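Local structure of protein (superoxide dismutase) (Sulfolobus acidocaldarius, 1B06) at residues 133-138 with 166-171; 140-145 with 162-167. The protein disarms toxic superoxide radicals in the cell, turning them into hydrogen peroxide and oxygen with one bound iron ion per subunit. All coordinates share one frame; numbering follows the deposited sequence.

Contact 1 of 2, residues 133-138 with 166-171; sequences SGWTVL and ILIVDE. With FE (Fe (III) ion), chain G.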
loop_
_atom_site.group_PDB
_atom_site.type_symbol
_atom_site.label_atom_id
_atom_site.label_comp_id
_atom_site.label_asym_id
_atom_site.label_seq_id
_atom_site.Cartn_x
_atom_site.Cartn_y
_atom_site.Cartn_z
ATOM N N SER A 133 -9.798 -7.246 0.253
ATOM C CA SER A 133 -10.801 -6.397 0.889
ATOM C C SER A 133 -10.726 -4.936 0.473
ATOM O O SER A 133 -9.638 -4.381 0.323
ATOM C CB SER A 133 -10.659 -6.495 2.406
ATOM O OG SER A 133 -11.276 -7.676 2.879
ATOM N N GLY A 134 -11.889 -4.312 0.305
ATOM C CA GLY A 134 -11.921 -2.922 -0.097
ATOM C C GLY A 134 -13.281 -2.490 -0.588
ATOM O O GLY A 134 -14.297 -3.058 -0.194
ATOM N N TRP A 135 -13.301 -1.477 -1.447
ATOM C CA TRP A 135 -14.549 -0.950 -1.991
ATOM C C TRP A 135 -14.388 -0.618 -3.467
ATOM O O TRP A 135 -13.268 -0.473 -3.957
ATOM C CB TRP A 135 -14.939 0.363 -1.301
ATOM C CG TRP A 135 -14.890 0.378 0.185
ATOM C CD1 TRP A 135 -13.780 0.286 0.977
ATOM C CD2 TRP A 135 -16.005 0.546 1.070
ATOM N NE1 TRP A 135 -14.136 0.388 2.303
ATOM C CE2 TRP A 135 -15.496 0.548 2.388
ATOM C CE3 TRP A 135 -17.385 0.695 0.877
ATOM C CZ2 TRP A 135 -16.321 0.694 3.510
ATOM C CZ3 TRP A 135 -18.205 0.840 1.993
ATOM C CH2 TRP A 135 -17.668 0.840 3.292
ATOM N N THR A 136 -15.510 -0.506 -4.175
ATOM C CA THR A 136 -15.475 -0.083 -5.569
ATOM C C THR A 136 -16.349 1.154 -5.529
ATOM O O THR A 136 -17.478 1.124 -5.033
ATOM C CB THR A 136 -16.038 -1.116 -6.549
ATOM O OG1 THR A 136 -15.169 -2.255 -6.583
ATOM C CG2 THR A 136 -16.083 -0.522 -7.952
ATOM N N VAL A 137 -15.806 2.254 -6.024
ATOM C CA VAL A 137 -16.494 3.530 -5.975
ATOM C C VAL A 137 -16.642 4.196 -7.329
ATOM O O VAL A 137 -15.891 3.910 -8.260
ATOM C CB VAL A 137 -15.707 4.495 -5.049
ATOM C CG1 VAL A 137 -16.497 5.745 -4.793
ATOM C CG2 VAL A 137 -15.376 3.801 -3.736
ATOM N N LEU A 138 -17.629 5.078 -7.430
ATOM C CA LEU A 138 -17.847 5.854 -8.640
ATOM C C LEU A 138 -17.748 7.309 -8.195
ATOM O O LEU A 138 -18.579 7.780 -7.411
ATOM C CB LEU A 138 -19.229 5.597 -9.241
ATOM C CG LEU A 138 -19.436 6.393 -10.535
ATOM C CD1 LEU A 138 -18.548 5.809 -11.622
ATOM C CD2 LEU A 138 -20.890 6.356 -10.964
ATOM N N ILE A 166 -20.264 9.034 -5.566
ATOM C CA ILE A 166 -21.634 9.016 -6.083
ATOM C C ILE A 166 -22.298 7.656 -5.843
ATOM O O ILE A 166 -23.477 7.581 -5.488
ATOM C CB ILE A 166 -21.666 9.309 -7.606
ATOM C CG1 ILE A 166 -21.086 10.694 -7.894
ATOM C CG2 ILE A 166 -23.094 9.224 -8.128
ATOM C CD1 ILE A 166 -21.809 11.825 -7.177
ATOM N N LEU A 167 -21.525 6.589 -6.045
ATOM C CA LEU A 167 -21.994 5.215 -5.872
ATOM C C LEU A 167 -20.896 4.416 -5.176
ATOM O O LEU A 167 -19.714 4.630 -5.432
ATOM C CB LEU A 167 -22.307 4.598 -7.242
ATOM C CG LEU A 167 -22.963 3.211 -7.279
ATOM C CD1 LEU A 167 -24.372 3.287 -6.720
ATOM C CD2 LEU A 167 -22.991 2.699 -8.716
ATOM N N ILE A 168 -21.274 3.489 -4.302
ATOM C CA ILE A 168 -20.269 2.716 -3.585
ATOM C C ILE A 168 -20.728 1.345 -3.100
ATOM O O ILE A 168 -21.872 1.171 -2.683
ATOM C CB ILE A 168 -19.766 3.513 -2.365
ATOM C CG1 ILE A 168 -18.622 2.767 -1.676
ATOM C CG2 ILE A 168 -20.917 3.748 -1.399
ATOM C CD1 ILE A 168 -17.759 3.656 -0.810
ATOM N N VAL A 169 -19.819 0.374 -3.154
ATOM C CA VAL A 169 -20.101 -0.984 -2.694
ATOM C C VAL A 169 -18.994 -1.438 -1.766
ATOM O O VAL A 169 -17.816 -1.368 -2.122
ATOM C CB VAL A 169 -20.119 -2.027 -3.824
ATOM C CG1 VAL A 169 -21.176 -3.058 -3.530
ATOM C CG2 VAL A 169 -20.324 -1.372 -5.157
ATOM N N ASP A 170 -19.376 -1.919 -0.590
ATOM C CA ASP A 170 -18.417 -2.416 0.387
ATOM C C ASP A 170 -18.038 -3.819 -0.049
ATOM O O ASP A 170 -18.917 -4.645 -0.304
ATOM C CB ASP A 170 -19.058 -2.463 1.778
ATOM C CG ASP A 170 -18.057 -2.761 2.882
ATOM O OD1 ASP A 170 -16.888 -3.112 2.591
ATOM O OD2 ASP A 170 -18.450 -2.644 4.060
ATOM N N GLU A 171 -16.739 -4.095 -0.139
ATOM C CA GLU A 171 -16.290 -5.416 -0.555
ATOM C C GLU A 171 -15.408 -6.112 0.470
ATOM O O GLU A 171 -14.685 -7.057 0.146
ATOM C CB GLU A 171 -15.579 -5.333 -1.908
ATOM C CG GLU A 171 -16.546 -5.279 -3.092
ATOM C CD GLU A 171 -15.837 -5.388 -4.426
ATOM O OE1 GLU A 171 -15.503 -6.521 -4.844
ATOM O OE2 GLU A 171 -15.611 -4.338 -5.059
HETATM FE FE FE G . -17.884 -2.745 5.830
HETATM O O HOH W 1 -15.981 -2.197 5.199
#
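Trp-135 and Asp-170 form a non-hydrogen-bonded pair of two antiparallel strands, and the carboxylate stacks on the indole with planes 10° apart. Asp-170 CB lies 3.9 Å from the centroid of the six-membered ring of Trp-135, a CH-pi contact over the face. Asp-170 CG lies anti to the backbone N (chi1 -171°), close to Trp-135 CH2; OD2 binds the iron at 1.9 Å and OD1 accepts from Phe-172 N. His-33, His-84, His-174 and a water complete the metal site. Packing is tight here: Ile-168 CD1 reaches Trp-135 CE3 at 3.4 Å and touches CG2 of Val-137.

The face bearing Thr-136 and Val-169 turns to helices 116-129 and 184-191. At its edge, Thr-136 OG1 donates to Glu-171 OE2 over 2.6 Å, meeting the oxygen nearly along its C-O bond, and OE1 is salt-bridged to Arg-184.

The far end, though also buried, is looser in its side chains: those of Leu-138 and Leu-167 meet through their CB atoms alone, 3.8 Å apart. Its backbone stays bonded, Leu-138 N to Leu-167 O at 2.9 Å. A classic beta bulge sets Ile-166 and Leu-167 opposite the single Leu-138, whose O takes Ile-166 N at 2.8 Å and, weakly, Leu-167 N at 3.5 Å. Metal, backbone N-H and aromatic face thus fix the rotation of the Asp-170 carboxylate, while a bond from Trp-135 NE1 to His-155 steadies the indole.

Contact 2 of 2, residues 140-145 with 162-167; sequences YDNESG and ELPVIL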
loop_
_atom_site.group_PDB
_atom_site.type_symbol
_atom_site.label_atom_id
_atom_site.label_comp_id
_atom_site.label_asym_id
_atom_site.label_seq_id
_atom_site.Cartn_x
_atom_site.Cartn_y
_atom_site.Cartn_z
ATOM N N TYR A 140 -17.242 11.541 -9.138
ATOM C CA TYR A 140 -17.633 12.476 -10.169
ATOM C C TYR A 140 -16.477 13.463 -10.211
ATOM O O TYR A 140 -16.184 14.112 -9.208
ATOM C CB TYR A 140 -18.913 13.225 -9.823
ATOM C CG TYR A 140 -19.140 14.368 -10.781
ATOM C CD1 TYR A 140 -19.258 14.132 -12.151
ATOM C CD2 TYR A 140 -19.192 15.688 -10.331
ATOM C CE1 TYR A 140 -19.417 15.179 -13.051
ATOM C CE2 TYR A 140 -19.353 16.746 -11.224
ATOM C CZ TYR A 140 -19.463 16.482 -12.585
ATOM O OH TYR A 140 -19.617 17.517 -13.482
ATOM N N ASP A 141 -15.805 13.553 -11.354
ATOM C CA ASP A 141 -14.685 14.470 -11.492
ATOM C C ASP A 141 -15.155 15.780 -12.093
ATOM O O ASP A 141 -15.431 15.865 -13.286
ATOM C CB ASP A 141 -13.597 13.862 -12.374
ATOM C CG ASP A 141 -12.373 14.750 -12.471
ATOM O OD1 ASP A 141 -12.211 15.633 -11.605
ATOM O OD2 ASP A 141 -11.574 14.571 -13.415
ATOM N N ASN A 142 -15.240 16.801 -11.253
ATOM C CA ASN A 142 -15.683 18.123 -11.673
ATOM C C ASN A 142 -14.734 18.758 -12.683
ATOM O O ASN A 142 -15.144 19.613 -13.467
ATOM C CB ASN A 142 -15.805 19.030 -10.449
ATOM C CG ASN A 142 -14.960 18.545 -9.287
ATOM O OD1 ASN A 142 -15.406 17.728 -8.477
ATOM N ND2 ASN A 142 -13.728 19.038 -9.204
ATOM N N GLU A 143 -13.468 18.346 -12.660
ATOM C CA GLU A 143 -12.481 18.892 -13.582
ATOM C C GLU A 143 -12.723 18.431 -15.015
ATOM O O GLU A 143 -12.820 19.246 -15.932
ATOM C CB GLU A 143 -11.069 18.488 -13.155
ATOM C CG GLU A 143 -9.983 18.973 -14.117
ATOM C CD GLU A 143 -8.581 18.517 -13.726
ATOM O OE1 GLU A 143 -8.417 17.935 -12.632
ATOM O OE2 GLU A 143 -7.639 18.738 -14.520
ATOM N N SER A 144 -12.820 17.122 -15.204
ATOM C CA SER A 144 -13.030 16.556 -16.530
ATOM C C SER A 144 -14.502 16.319 -16.829
ATOM O O SER A 144 -14.906 16.308 -17.986
ATOM C CB SER A 144 -12.291 15.237 -16.638
ATOM O OG SER A 144 -12.853 14.308 -15.730
ATOM N N GLY A 145 -15.295 16.121 -15.780
ATOM C CA GLY A 145 -16.710 15.869 -15.962
ATOM C C GLY A 145 -16.971 14.380 -16.091
ATOM O O GLY A 145 -18.094 13.957 -16.373
ATOM N N GLU A 162 -10.060 14.689 -3.107
ATOM C CA GLU A 162 -11.163 15.645 -3.192
ATOM C C GLU A 162 -12.435 15.284 -3.962
ATOM O O GLU A 162 -13.437 15.987 -3.846
ATOM C CB GLU A 162 -10.642 16.975 -3.737
ATOM C CG GLU A 162 -9.354 17.454 -3.102
ATOM C CD GLU A 162 -9.031 18.881 -3.492
ATOM O OE1 GLU A 162 -8.885 19.154 -4.701
ATOM O OE2 GLU A 162 -8.931 19.733 -2.589
ATOM N N LEU A 163 -12.416 14.210 -4.740
ATOM C CA LEU A 163 -13.599 13.853 -5.513
ATOM C C LEU A 163 -14.711 13.229 -4.669
ATOM O O LEU A 163 -14.453 12.394 -3.803
ATOM C CB LEU A 163 -13.214 12.902 -6.651
ATOM C CG LEU A 163 -12.167 13.392 -7.655
ATOM C CD1 LEU A 163 -12.224 12.523 -8.903
ATOM C CD2 LEU A 163 -12.417 14.848 -8.012
ATOM N N PRO A 164 -15.965 13.655 -4.897
ATOM C CA PRO A 164 -17.126 13.134 -4.165
ATOM C C PRO A 164 -17.539 11.745 -4.639
ATOM O O PRO A 164 -17.406 11.404 -5.817
ATOM C CB PRO A 164 -18.217 14.164 -4.440
ATOM C CG PRO A 164 -17.862 14.709 -5.779
ATOM C CD PRO A 164 -16.352 14.717 -5.845
ATOM N N VAL A 165 -18.045 10.950 -3.705
ATOM C CA VAL A 165 -18.490 9.599 -3.995
ATOM C C VAL A 165 -19.952 9.652 -4.430
ATOM O O VAL A 165 -20.778 10.249 -3.750
ATOM C CB VAL A 165 -18.361 8.717 -2.742
ATOM C CG1 VAL A 165 -18.916 7.333 -3.017
ATOM C CG2 VAL A 165 -16.902 8.639 -2.316
ATOM N N ILE A 166 -20.264 9.034 -5.566
ATOM C CA ILE A 166 -21.634 9.016 -6.083
ATOM C C ILE A 166 -22.298 7.656 -5.843
ATOM O O ILE A 166 -23.477 7.581 -5.488
ATOM C CB ILE A 166 -21.666 9.309 -7.606
ATOM C CG1 ILE A 166 -21.086 10.694 -7.894
ATOM C CG2 ILE A 166 -23.094 9.224 -8.128
ATOM C CD1 ILE A 166 -21.809 11.825 -7.177
ATOM N N LEU A 167 -21.525 6.589 -6.045
ATOM C CA LEU A 167 -21.994 5.215 -5.872
ATOM C C LEU A 167 -20.896 4.416 -5.176
ATOM O O LEU A 167 -19.714 4.630 -5.432
ATOM C CB LEU A 167 -22.307 4.598 -7.242
ATOM C CG LEU A 167 -22.963 3.211 -7.279
ATOM C CD1 LEU A 167 -24.372 3.287 -6.720
ATOM C CD2 LEU A 167 -22.991 2.699 -8.716
#
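Pro-164 meets Tyr-140 through backbone and ring: Tyr-140 N makes a weak bond of 3.3 Å to Pro-164 O, and the proline CD sits 3.4 Å from Tyr-140 O. Tyr-140 CB packs on Ile-166 CG1 at 3.9 Å, and the Tyr-140 side chain also touches Leu-108 and Leu-204 of helices 103-113 and 197-205. Leu-163 brings both methyls, CD2 lying 3.7 Å from Asp-141 OD1 and CD1 against Asp-141 CB. On the solvent side, Asn-142 OD1 comes within 4.1 Å of the proline CD.

The Asp-141 carboxylate, its CG anti to the backbone N (chi1 -176°), is in turn held by the loop that follows. OD1 accepts from Glu-143 N at 3.2 Å, forming an Asx turn, and OD2 takes a bond of 2.7 Å from Ser-144 OG, both from above the carboxylate plane. From the third subunit, Lys-82 forms a salt bridge with OD1 and Tyr-9 OH a hydrogen bond with OD2. An alanine in place of Asp-141 would probably leave Glu-143 N, Ser-144 OG and Tyr-9 of that subunit without their acceptor, and its Lys-82 without one of its acidic mates. At Gly-145 phi is positive, and a side chain would jam against the preceding carbonyl O. The Asx turn lies in the hairpin loop between strands 134-140 and 147-153, and 162-167 enters the third strand of the antiparallel sheet, beside 134-140, in the iron/manganese superoxide dismutase C-terminal domain.

How the contacts relate
From the N terminus, the chain passes through the helices of the alpha-hairpin domain and then helices 103-113 and 116-129 before entering strand 134-140, the middle strand of the sheet. It turns at 140-145, returns along 147-153, and after a further loop comes back on the other side of the middle strand as 165-170. Both contacts enclose strand 147-153; contact 2 closes the shorter loop, with 16 residues between its segments against 27, and lies inside contact 1 except where they share Ile-166 and Leu-167. They also touch directly, Val-137 CG1 lying 3.4 Å from Val-165 CG1. Contact 1 ties the sheet to the iron site, whereas contact 2 joins its far end to the subunit interface.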